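Local coordinates for protein alpha-glucosidase (Bacteroides thetaiotaomicron, PDB 5XFM) that hydrolyses beta-L-arabinopyranosides and alpha-galactosides as a bifunctional, calcium-binding enzyme of glycoside hydrolase family 97, at residues A[42-47]-A[265-270]; A[160-165]-A[236-241]; A[294-299]-A[548-553]; A[462-467]-A[504-509]. The protein carries 1 engineered substitution. One frame throughout, in Å; residues are numbered along the deposited sequence.

Contact 1. Residues A[42-47]-A[265-270]; sequences VSYNGK and VGDHLK
Y44, whose ring lies against G266, has its backbone N hydrogen-bonded to O of K47 at 2.8 Å. The return bond, from K47 N to Y44 O, closes a type I' turn with N45 and G46 at its corners. The turn holds the backbone of Y44 at the very end of its strand. CG of Y44 is anti to the backbone N (chi1 -168°), and the ring reaches across to the other segment. CA of G266 sits over the centre of the ring, 4.0 Å from the centroid and 5° off the normal, a CH-pi contact. Past G266, the backbone N of D267 comes within 3.6 Å of CE1 of Y44. One residue before G266, CG2 of V265 touches CB of Y44 at 3.8 Å. CG1 of V265 also meets CG1 of V42, more loosely, at 4.4 Å. Near the turn, ND2 of N45 comes within 3.6 Å of OD2 of D267, too far to count as a hydrogen bond. No hydrogen bond crosses between the segments. The contact joins strands 39-44 and 256-266 from two antiparallel sheets of the N-terminal region, consistent with the beta-sandwich of the galactose mutarotase clan. L26 of strand 26-31 is touched by V42, Y44 and V265, and M49 of strand 47-59 by Y44 and V265.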
# COMPACT_ATOMS: atom_id res chain seq x y z
N VAL A 42 -17.81 3.97 17.38
CA VAL A 42 -17.77 4.94 16.29
C VAL A 42 -19.08 5.01 15.52
O VAL A 42 -19.65 3.99 15.13
CB VAL A 42 -16.63 4.62 15.30
CG1 VAL A 42 -16.65 5.57 14.11
CG2 VAL A 42 -15.29 4.67 16.01
N SER A 43 -19.55 6.23 15.30
CA SER A 43 -20.74 6.46 14.50
C SER A 43 -20.47 7.44 13.36
O SER A 43 -19.57 8.28 13.46
CB SER A 43 -21.88 6.97 15.40
OG SER A 43 -21.79 8.38 15.57
N TYR A 44 -21.24 7.32 12.28
CA TYR A 44 -21.15 8.26 11.17
C TYR A 44 -22.55 8.61 10.70
O TYR A 44 -23.33 7.71 10.36
CB TYR A 44 -20.33 7.67 10.01
CG TYR A 44 -19.98 8.71 8.97
CD1 TYR A 44 -20.83 8.98 7.90
CD2 TYR A 44 -18.81 9.46 9.08
CE1 TYR A 44 -20.51 9.94 6.96
CE2 TYR A 44 -18.49 10.42 8.15
CZ TYR A 44 -19.34 10.66 7.09
OH TYR A 44 -19.00 11.63 6.17
N ASN A 45 -22.85 9.90 10.63
CA ASN A 45 -24.22 10.40 10.41
C ASN A 45 -25.28 9.70 11.26
O ASN A 45 -26.39 9.46 10.80
CB ASN A 45 -24.60 10.28 8.93
CG ASN A 45 -24.06 11.42 8.10
OD1 ASN A 45 -23.77 12.50 8.61
ND2 ASN A 45 -23.92 11.18 6.80
N GLY A 46 -24.93 9.39 12.51
CA GLY A 46 -25.89 8.82 13.44
C GLY A 46 -26.03 7.32 13.34
O GLY A 46 -26.72 6.69 14.16
N LYS A 47 -25.37 6.72 12.36
CA LYS A 47 -25.38 5.27 12.23
C LYS A 47 -24.16 4.66 12.88
O LYS A 47 -23.05 5.18 12.75
CB LYS A 47 -25.46 4.85 10.76
CG LYS A 47 -26.67 5.38 10.01
CD LYS A 47 -27.97 4.88 10.64
CE LYS A 47 -27.93 3.39 10.95
NZ LYS A 47 -29.28 2.84 11.31
N VAL A 265 -13.77 5.96 7.79
CA VAL A 265 -15.19 5.61 7.83
C VAL A 265 -16.00 6.61 7.01
O VAL A 265 -15.69 7.80 6.99
CB VAL A 265 -15.70 5.52 9.29
CG1 VAL A 265 -15.08 6.62 10.13
CG2 VAL A 265 -17.23 5.55 9.37
N GLY A 266 -17.02 6.13 6.31
CA GLY A 266 -17.91 7.03 5.60
C GLY A 266 -19.22 6.37 5.22
O GLY A 266 -19.40 5.18 5.43
N ASP A 267 -20.15 7.15 4.68
CA ASP A 267 -21.38 6.58 4.16
C ASP A 267 -21.20 6.21 2.69
O ASP A 267 -22.07 5.60 2.09
CB ASP A 267 -22.55 7.55 4.32
CG ASP A 267 -22.27 8.91 3.72
OD1 ASP A 267 -21.11 9.17 3.33
OD2 ASP A 267 -23.22 9.72 3.60
N HIS A 268 -20.05 6.59 2.14
CA HIS A 268 -19.71 6.29 0.75
C HIS A 268 -18.26 5.80 0.60
O HIS A 268 -17.48 5.85 1.54
CB HIS A 268 -19.93 7.52 -0.14
CG HIS A 268 -21.35 7.97 -0.20
ND1 HIS A 268 -21.75 9.24 0.19
CD2 HIS A 268 -22.48 7.34 -0.61
CE1 HIS A 268 -23.05 9.36 0.03
NE2 HIS A 268 -23.52 8.22 -0.45
N LEU A 269 -17.93 5.33 -0.59
CA LEU A 269 -16.60 4.81 -0.87
C LEU A 269 -15.56 5.91 -1.03
O LEU A 269 -14.36 5.65 -0.95
CB LEU A 269 -16.64 3.91 -2.11
CG LEU A 269 -17.12 2.48 -1.85
CD1 LEU A 269 -17.46 1.77 -3.15
CD2 LEU A 269 -16.07 1.70 -1.08
N LYS A 270 -16.02 7.14 -1.27
CA LYS A 270 -15.14 8.28 -1.54
C LYS A 270 -14.06 8.56 -0.47
O LYS A 270 -12.89 8.75 -0.81
CB LYS A 270 -15.97 9.55 -1.76
CG LYS A 270 -15.14 10.79 -2.03
CD LYS A 270 -16.02 12.03 -2.06
CE LYS A 270 -15.24 13.23 -2.59
NZ LYS A 270 -14.83 14.16 -1.51

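Contact 2. Residues A[160-165]-A[236-241]; sequences SDAMIG and FPMAEE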
# COMPACT_ATOMS: atom_id res chain seq x y z
N SER A 160 -0.69 -15.57 5.99
CA SER A 160 -0.34 -16.97 5.73
C SER A 160 0.34 -17.62 6.93
O SER A 160 0.60 -16.97 7.94
CB SER A 160 0.57 -17.08 4.50
OG SER A 160 1.88 -16.58 4.75
N ASP A 161 0.59 -18.93 6.82
CA ASP A 161 1.49 -19.60 7.75
C ASP A 161 2.87 -18.98 7.59
O ASP A 161 3.13 -18.28 6.61
CB ASP A 161 1.56 -21.11 7.50
CG ASP A 161 0.23 -21.81 7.67
OD1 ASP A 161 -0.45 -21.55 8.68
OD2 ASP A 161 -0.13 -22.62 6.79
N ALA A 162 3.73 -19.21 8.57
CA ALA A 162 5.11 -18.75 8.48
C ALA A 162 5.96 -19.81 7.80
O ALA A 162 5.73 -21.00 7.99
CB ALA A 162 5.66 -18.41 9.86
N MET A 163 6.94 -19.37 7.01
CA MET A 163 7.96 -20.24 6.40
C MET A 163 7.39 -21.23 5.37
O MET A 163 7.91 -22.33 5.21
CB MET A 163 8.71 -21.05 7.47
CG MET A 163 9.11 -20.26 8.73
SD MET A 163 9.83 -18.66 8.38
CE MET A 163 11.27 -19.08 7.40
N ILE A 164 6.32 -20.85 4.68
CA ILE A 164 5.85 -21.63 3.54
C ILE A 164 6.12 -20.83 2.26
O ILE A 164 6.80 -19.80 2.30
CB ILE A 164 4.35 -21.98 3.63
CG1 ILE A 164 3.50 -20.71 3.64
CG2 ILE A 164 4.07 -22.84 4.86
CD1 ILE A 164 2.02 -20.95 3.43
N GLY A 165 5.62 -21.32 1.13
CA GLY A 165 5.83 -20.64 -0.14
C GLY A 165 7.25 -20.79 -0.66
O GLY A 165 8.03 -21.59 -0.15
N PHE A 236 -0.08 -9.43 17.19
CA PHE A 236 1.34 -9.23 16.93
C PHE A 236 1.84 -10.36 16.03
O PHE A 236 1.14 -11.36 15.84
CB PHE A 236 2.11 -9.18 18.25
CG PHE A 236 1.89 -7.93 19.04
CD1 PHE A 236 1.28 -6.82 18.47
CD2 PHE A 236 2.26 -7.87 20.38
CE1 PHE A 236 1.06 -5.67 19.20
CE2 PHE A 236 2.04 -6.72 21.12
CZ PHE A 236 1.44 -5.62 20.53
N PRO A 237 3.05 -10.22 15.45
CA PRO A 237 3.55 -11.26 14.53
C PRO A 237 3.67 -12.64 15.18
O PRO A 237 3.78 -12.76 16.40
CB PRO A 237 4.93 -10.74 14.10
CG PRO A 237 5.26 -9.61 15.04
CD PRO A 237 3.95 -9.05 15.48
N MET A 238 3.63 -13.68 14.35
CA MET A 238 3.77 -15.05 14.82
C MET A 238 5.23 -15.38 15.15
O MET A 238 6.14 -14.89 14.49
CB MET A 238 3.22 -16.02 13.77
CG MET A 238 1.78 -15.73 13.40
SD MET A 238 1.28 -16.53 11.87
CE MET A 238 2.33 -15.71 10.69
N ALA A 239 5.43 -16.20 16.17
CA ALA A 239 6.75 -16.57 16.63
C ALA A 239 7.56 -17.28 15.55
O ALA A 239 8.78 -17.15 15.49
CB ALA A 239 6.65 -17.45 17.87
N GLU A 240 6.88 -18.01 14.68
CA GLU A 240 7.55 -18.77 13.64
C GLU A 240 8.09 -17.90 12.51
O GLU A 240 8.81 -18.40 11.65
CB GLU A 240 6.62 -19.84 13.06
CG GLU A 240 6.23 -20.95 14.04
CD GLU A 240 5.09 -20.54 14.95
OE1 GLU A 240 4.56 -19.42 14.79
OE2 GLU A 240 4.73 -21.35 15.84
N GLU A 241 7.74 -16.62 12.49
CA GLU A 241 8.23 -15.72 11.44
C GLU A 241 9.75 -15.50 11.59
O GLU A 241 10.32 -15.80 12.64
CB GLU A 241 7.50 -14.38 11.46
CG GLU A 241 6.05 -14.46 11.00
CD GLU A 241 5.35 -13.10 11.02
OE1 GLU A 241 5.80 -12.19 10.28
OE2 GLU A 241 4.37 -12.94 11.77
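A type I beta turn, M238 to E241, packs against the loop 160-165 through A162, M163 and S160. The turn is closed by a backbone bond from E241 N to M238 O, 3.1 Å long. CB of A162 points at the turn and meets CB of E240 at 3.6 Å; the carbonyl of E240 is equally near. The carboxylate of E240 leads away. SD of M163 approaches O of E240 to 3.4 Å. The chain of M163 is bent at both chi2 and chi3, so it curls rather than extends. From the turn, CE of M238 reaches O of S160 at 3.5 Å and lies more loosely by CB of A162. No hydrogen bond links the two segments. E241 instead braces its own turn. OE2 accepts from N of M238 at 2.8 Å, on the anti side of the carboxylate and 26° out of its plane. OE1 accepts from the backbone N of D408. An alanine at E241 would probably leave the amides of M238 and D408 without these acceptors and open a gap where CG lay 4.1 Å from CB of A162. K409 NZ donates to O of A239 and O of E241. D408 and K409 follow strand 399-403 of the parallel sheet. The contact is thus loop-on-loop packing in the N-terminal region, with the turn bonded to a strand-to-helix loop of the TIM barrel.

Contact 3. Residues A[294-299]-A[548-553]; sequences FGRGTW and KRVPTT
K548, near the end of helix 541-549, turns its carbonyl O toward the guanidinium of R296, on strand 295-299 of the TIM-barrel sheet. It lies at the edge of that group, in its plane, 3.5 Å from NH1. V550, in the loop beyond the helix, offers its own carbonyl: NH1 of R296 donates to V550 O at 2.8 Å. The bond is weak, with an angle of 123°. CG1 of V550 also lies 3.7 Å from NH1 of R296, and the two side chains run past each other in opposite directions. T552 points at the strand. Its CG2 touches O of G295 at 3.4 Å and CD of R296 at 3.7 Å. Its OG1 is hydrogen-bonded to O of P525. Last, CG2 of T553 meets CD2 of the F294 ring at 3.9 Å, the two side chains crossing at about a right angle. R296 is bent at chi2 (83°) and chi3 (51°), which turns CD and then NE off a straight course. NE forms a salt bridge with E327, the strongest polar hold on the group, and NH2 makes a weak bond to O of G325. An alanine at R296 would probably leave the E327 carboxylate without its mate and the V550 carbonyl without this donor. The carbonyl oxygens of K548 and V550 would probably add a little to the stabilisation of the cation.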
# COMPACT_ATOMS: atom_id res chain seq x y z
N PHE A 294 11.69 10.53 -9.90
CA PHE A 294 10.81 9.39 -10.10
C PHE A 294 10.48 9.21 -11.57
O PHE A 294 10.85 10.05 -12.40
CB PHE A 294 9.52 9.57 -9.28
CG PHE A 294 9.77 10.10 -7.90
CD1 PHE A 294 10.62 9.44 -7.02
CD2 PHE A 294 9.13 11.25 -7.46
CE1 PHE A 294 10.85 9.93 -5.75
CE2 PHE A 294 9.35 11.74 -6.18
CZ PHE A 294 10.21 11.08 -5.33
N GLY A 295 9.80 8.12 -11.90
CA GLY A 295 9.41 7.88 -13.28
C GLY A 295 9.14 6.44 -13.66
O GLY A 295 8.54 5.67 -12.91
N ARG A 296 9.66 6.06 -14.82
CA ARG A 296 9.26 4.83 -15.49
C ARG A 296 10.47 3.96 -15.76
O ARG A 296 11.56 4.46 -16.05
CB ARG A 296 8.57 5.14 -16.82
CG ARG A 296 7.19 5.76 -16.73
CD ARG A 296 7.28 7.26 -16.53
NE ARG A 296 8.14 7.89 -17.53
CZ ARG A 296 7.73 8.31 -18.72
NH1 ARG A 296 6.46 8.15 -19.08
NH2 ARG A 296 8.59 8.88 -19.55
N GLY A 297 10.29 2.66 -15.62
CA GLY A 297 11.36 1.72 -15.87
C GLY A 297 10.96 0.62 -16.83
O GLY A 297 9.78 0.29 -16.96
N THR A 298 11.94 0.08 -17.54
CA THR A 298 11.75 -1.16 -18.27
C THR A 298 12.28 -2.31 -17.43
O THR A 298 13.17 -2.12 -16.59
CB THR A 298 12.43 -1.14 -19.65
OG1 THR A 298 13.81 -0.84 -19.49
CG2 THR A 298 11.78 -0.09 -20.54
N TRP A 299 11.75 -3.50 -17.65
CA TRP A 299 11.92 -4.58 -16.70
C TRP A 299 11.87 -5.91 -17.44
O TRP A 299 10.79 -6.38 -17.80
CB TRP A 299 10.83 -4.50 -15.63
CG TRP A 299 10.92 -5.52 -14.54
CD1 TRP A 299 12.04 -6.14 -14.08
CD2 TRP A 299 9.83 -6.00 -13.74
NE1 TRP A 299 11.71 -7.00 -13.05
CE2 TRP A 299 10.36 -6.93 -12.82
CE3 TRP A 299 8.45 -5.74 -13.72
CZ2 TRP A 299 9.57 -7.60 -11.89
CZ3 TRP A 299 7.66 -6.42 -12.80
CH2 TRP A 299 8.23 -7.33 -11.89
N LYS A 548 4.23 6.17 -23.64
CA LYS A 548 5.32 7.15 -23.71
C LYS A 548 5.04 8.41 -22.87
O LYS A 548 5.98 9.08 -22.44
CB LYS A 548 5.59 7.53 -25.16
CG LYS A 548 6.50 6.54 -25.88
CD LYS A 548 6.38 6.66 -27.39
CE LYS A 548 7.67 6.25 -28.09
NZ LYS A 548 7.50 5.05 -28.96
N ARG A 549 3.78 8.74 -22.64
CA ARG A 549 3.43 9.97 -21.92
C ARG A 549 2.89 9.74 -20.51
O ARG A 549 2.53 10.69 -19.83
CB ARG A 549 2.39 10.77 -22.70
CG ARG A 549 2.77 11.08 -24.14
CD ARG A 549 1.82 12.09 -24.77
NE ARG A 549 1.36 11.67 -26.09
CZ ARG A 549 0.08 11.52 -26.43
NH1 ARG A 549 -0.88 11.78 -25.55
NH2 ARG A 549 -0.24 11.12 -27.65
N VAL A 550 2.84 8.48 -20.08
CA VAL A 550 2.25 8.16 -18.78
C VAL A 550 2.98 8.80 -17.59
O VAL A 550 4.21 8.77 -17.50
CB VAL A 550 2.17 6.61 -18.58
CG1 VAL A 550 3.56 5.99 -18.43
CG2 VAL A 550 1.28 6.25 -17.41
N PRO A 551 2.22 9.43 -16.69
CA PRO A 551 2.79 9.95 -15.44
C PRO A 551 2.81 8.88 -14.36
O PRO A 551 2.10 7.88 -14.48
CB PRO A 551 1.85 11.10 -15.07
CG PRO A 551 0.59 10.90 -15.89
CD PRO A 551 0.79 9.73 -16.82
N THR A 552 3.63 9.07 -13.33
CA THR A 552 3.66 8.13 -12.21
C THR A 552 3.43 8.87 -10.88
O THR A 552 3.36 8.24 -9.82
CB THR A 552 4.99 7.33 -12.13
OG1 THR A 552 6.06 8.19 -11.74
CG2 THR A 552 5.31 6.69 -13.47
N THR A 553 3.34 10.19 -10.93
CA THR A 553 3.15 11.01 -9.73
C THR A 553 1.93 11.91 -9.90
O THR A 553 1.55 12.26 -11.02
CB THR A 553 4.38 11.89 -9.44
OG1 THR A 553 4.62 12.76 -10.56
CG2 THR A 553 5.61 11.03 -9.20

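Contact 4. Residues A[462-467]-A[504-509]; sequences FNQHFC and GGTTRR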
# COMPACT_ATOMS: atom_id res chain seq x y z
N PHE A 462 2.84 -16.42 -13.78
CA PHE A 462 3.01 -17.74 -13.19
C PHE A 462 1.80 -18.65 -13.42
O PHE A 462 1.95 -19.84 -13.65
CB PHE A 462 3.28 -17.64 -11.69
CG PHE A 462 4.54 -16.90 -11.35
CD1 PHE A 462 5.60 -16.85 -12.23
CD2 PHE A 462 4.66 -16.25 -10.12
CE1 PHE A 462 6.76 -16.16 -11.91
CE2 PHE A 462 5.81 -15.57 -9.80
CZ PHE A 462 6.86 -15.52 -10.69
N ASN A 463 0.61 -18.07 -13.35
CA ASN A 463 -0.61 -18.88 -13.23
C ASN A 463 -1.80 -18.22 -13.92
O ASN A 463 -2.11 -17.06 -13.68
CB ASN A 463 -0.90 -19.13 -11.74
CG ASN A 463 -2.07 -20.09 -11.50
OD1 ASN A 463 -2.95 -20.27 -12.35
ND2 ASN A 463 -2.09 -20.70 -10.32
N GLN A 464 -2.47 -19.00 -14.76
CA GLN A 464 -3.64 -18.55 -15.52
C GLN A 464 -4.76 -18.05 -14.61
O GLN A 464 -5.54 -17.18 -15.00
CB GLN A 464 -4.17 -19.69 -16.39
CG GLN A 464 -5.33 -19.30 -17.29
CD GLN A 464 -4.93 -18.23 -18.29
OE1 GLN A 464 -3.84 -18.27 -18.86
NE2 GLN A 464 -5.81 -17.26 -18.50
N HIS A 465 -4.84 -18.63 -13.42
CA HIS A 465 -5.82 -18.23 -12.42
C HIS A 465 -5.77 -16.72 -12.19
O HIS A 465 -6.80 -16.05 -12.23
CB HIS A 465 -5.59 -18.97 -11.10
CG HIS A 465 -6.43 -18.47 -9.96
ND1 HIS A 465 -7.79 -18.70 -9.86
CD2 HIS A 465 -6.10 -17.74 -8.87
CE1 HIS A 465 -8.25 -18.14 -8.76
NE2 HIS A 465 -7.25 -17.55 -8.14
N PHE A 466 -4.57 -16.20 -12.00
CA PHE A 466 -4.41 -14.78 -11.70
C PHE A 466 -4.63 -13.89 -12.92
O PHE A 466 -4.89 -12.69 -12.79
CB PHE A 466 -3.04 -14.52 -11.07
CG PHE A 466 -2.89 -15.14 -9.71
CD1 PHE A 466 -3.66 -14.68 -8.64
CD2 PHE A 466 -2.01 -16.18 -9.49
CE1 PHE A 466 -3.53 -15.26 -7.38
CE2 PHE A 466 -1.88 -16.76 -8.25
CZ PHE A 466 -2.64 -16.30 -7.19
N CYS A 467 -4.52 -14.46 -14.12
CA CYS A 467 -4.98 -13.77 -15.32
C CYS A 467 -6.50 -13.67 -15.32
O CYS A 467 -7.06 -12.64 -15.72
CB CYS A 467 -4.52 -14.49 -16.60
SG CYS A 467 -2.80 -14.24 -17.04
N GLY A 504 3.08 -18.01 -26.06
CA GLY A 504 2.87 -19.10 -25.13
C GLY A 504 2.74 -18.61 -23.70
O GLY A 504 2.67 -17.40 -23.47
N GLY A 505 2.73 -19.53 -22.75
CA GLY A 505 2.52 -19.18 -21.36
C GLY A 505 1.06 -18.84 -21.11
O GLY A 505 0.18 -19.32 -21.81
N THR A 506 0.81 -18.02 -20.09
CA THR A 506 -0.55 -17.67 -19.74
C THR A 506 -1.15 -16.68 -20.74
O THR A 506 -0.44 -16.10 -21.57
CB THR A 506 -0.64 -17.08 -18.32
OG1 THR A 506 0.21 -15.93 -18.23
CG2 THR A 506 -0.18 -18.10 -17.28
N THR A 507 -2.46 -16.49 -20.65
CA THR A 507 -3.20 -15.67 -21.59
C THR A 507 -3.90 -14.51 -20.88
O THR A 507 -4.74 -14.74 -20.00
CB THR A 507 -4.25 -16.51 -22.35
OG1 THR A 507 -3.59 -17.58 -23.04
CG2 THR A 507 -5.01 -15.67 -23.37
N ARG A 508 -3.55 -13.28 -21.24
CA ARG A 508 -4.23 -12.11 -20.71
C ARG A 508 -5.72 -12.16 -21.06
O ARG A 508 -6.08 -12.46 -22.19
CB ARG A 508 -3.61 -10.83 -21.26
CG ARG A 508 -4.39 -9.57 -20.86
CD ARG A 508 -3.65 -8.29 -21.21
NE ARG A 508 -3.05 -8.30 -22.55
CZ ARG A 508 -3.35 -7.43 -23.50
NH1 ARG A 508 -4.25 -6.48 -23.28
NH2 ARG A 508 -2.75 -7.49 -24.69
N ARG A 509 -6.56 -11.85 -20.07
CA ARG A 509 -8.01 -11.89 -20.24
C ARG A 509 -8.63 -10.51 -20.42
O ARG A 509 -9.81 -10.39 -20.76
CB ARG A 509 -8.66 -12.58 -19.05
CG ARG A 509 -8.21 -14.01 -18.86
CD ARG A 509 -8.49 -14.82 -20.10
NE ARG A 509 -8.44 -16.25 -19.82
CZ ARG A 509 -8.28 -17.20 -20.73
NH1 ARG A 509 -8.13 -16.87 -22.01
NH2 ARG A 509 -8.25 -18.47 -20.36
O HOH W 1 -6.01 -10.96 -17.52
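Q464 and T507 are joined by two hydrogen bonds between a side-chain amide and the backbone. OE1 of Q464 accepts from N of T507 at 2.9 Å, on a lone pair and in the carbonyl plane, with an angle of 161°. NE2 of Q464 donates to O of T507 at 3.1 Å and is just as straight. CG of Q464 is anti to its backbone N (chi1 -176°), and a bend at chi2 (62°) sets CD. NE2 also donates to OD1 of D468, outside the segments, and the same oxygen pairs with NE of R509. NE2 of Q464 lies over a face of the R509 guanidinium, 3.1 Å from NE; both are donors and no bond joins them. A water donates to O of C467 at 2.7 Å and accepts from N of R509. CB of C467 packs against O of T507 at 3.4 Å. OG1 of T506 bonds to O of M460, outside the segments. N463 is the N-cap: OD1 accepts from N of H465 at 2.7 Å. The contact thus joins the start of helix 464-468 to the short strand 506-507, which pairs with strand 497-498 in the TIM-barrel region. The Q464 amide is probably fixed in rotation, since a flip would set O against O and N-H against N-H. The carboxylate of D468 probably eases the crowding of the two donors.

Contacts 1 and 2 both lie in the N-terminal region, with centres 35 Å apart; contact 2 is nested along the chain within the loop that contact 1 closes. Contacts 3 and 4 lie in the TIM-barrel region, and contact 4 is likewise nested within contact 3. They come closest of any pair, nearest atoms about 8 Å apart. Contact 2 approaches contact 4 to about 11 Å between nearest atoms. Both come near the calcium ion, bound by E174, E452 and E458: the side chain of F462 is about 7 Å from it, that of S160 about 12 Å. As in relatives of this family, the ion probably belongs to the active site. Contact 1 is remote, 39 Å from contact 4 between centres.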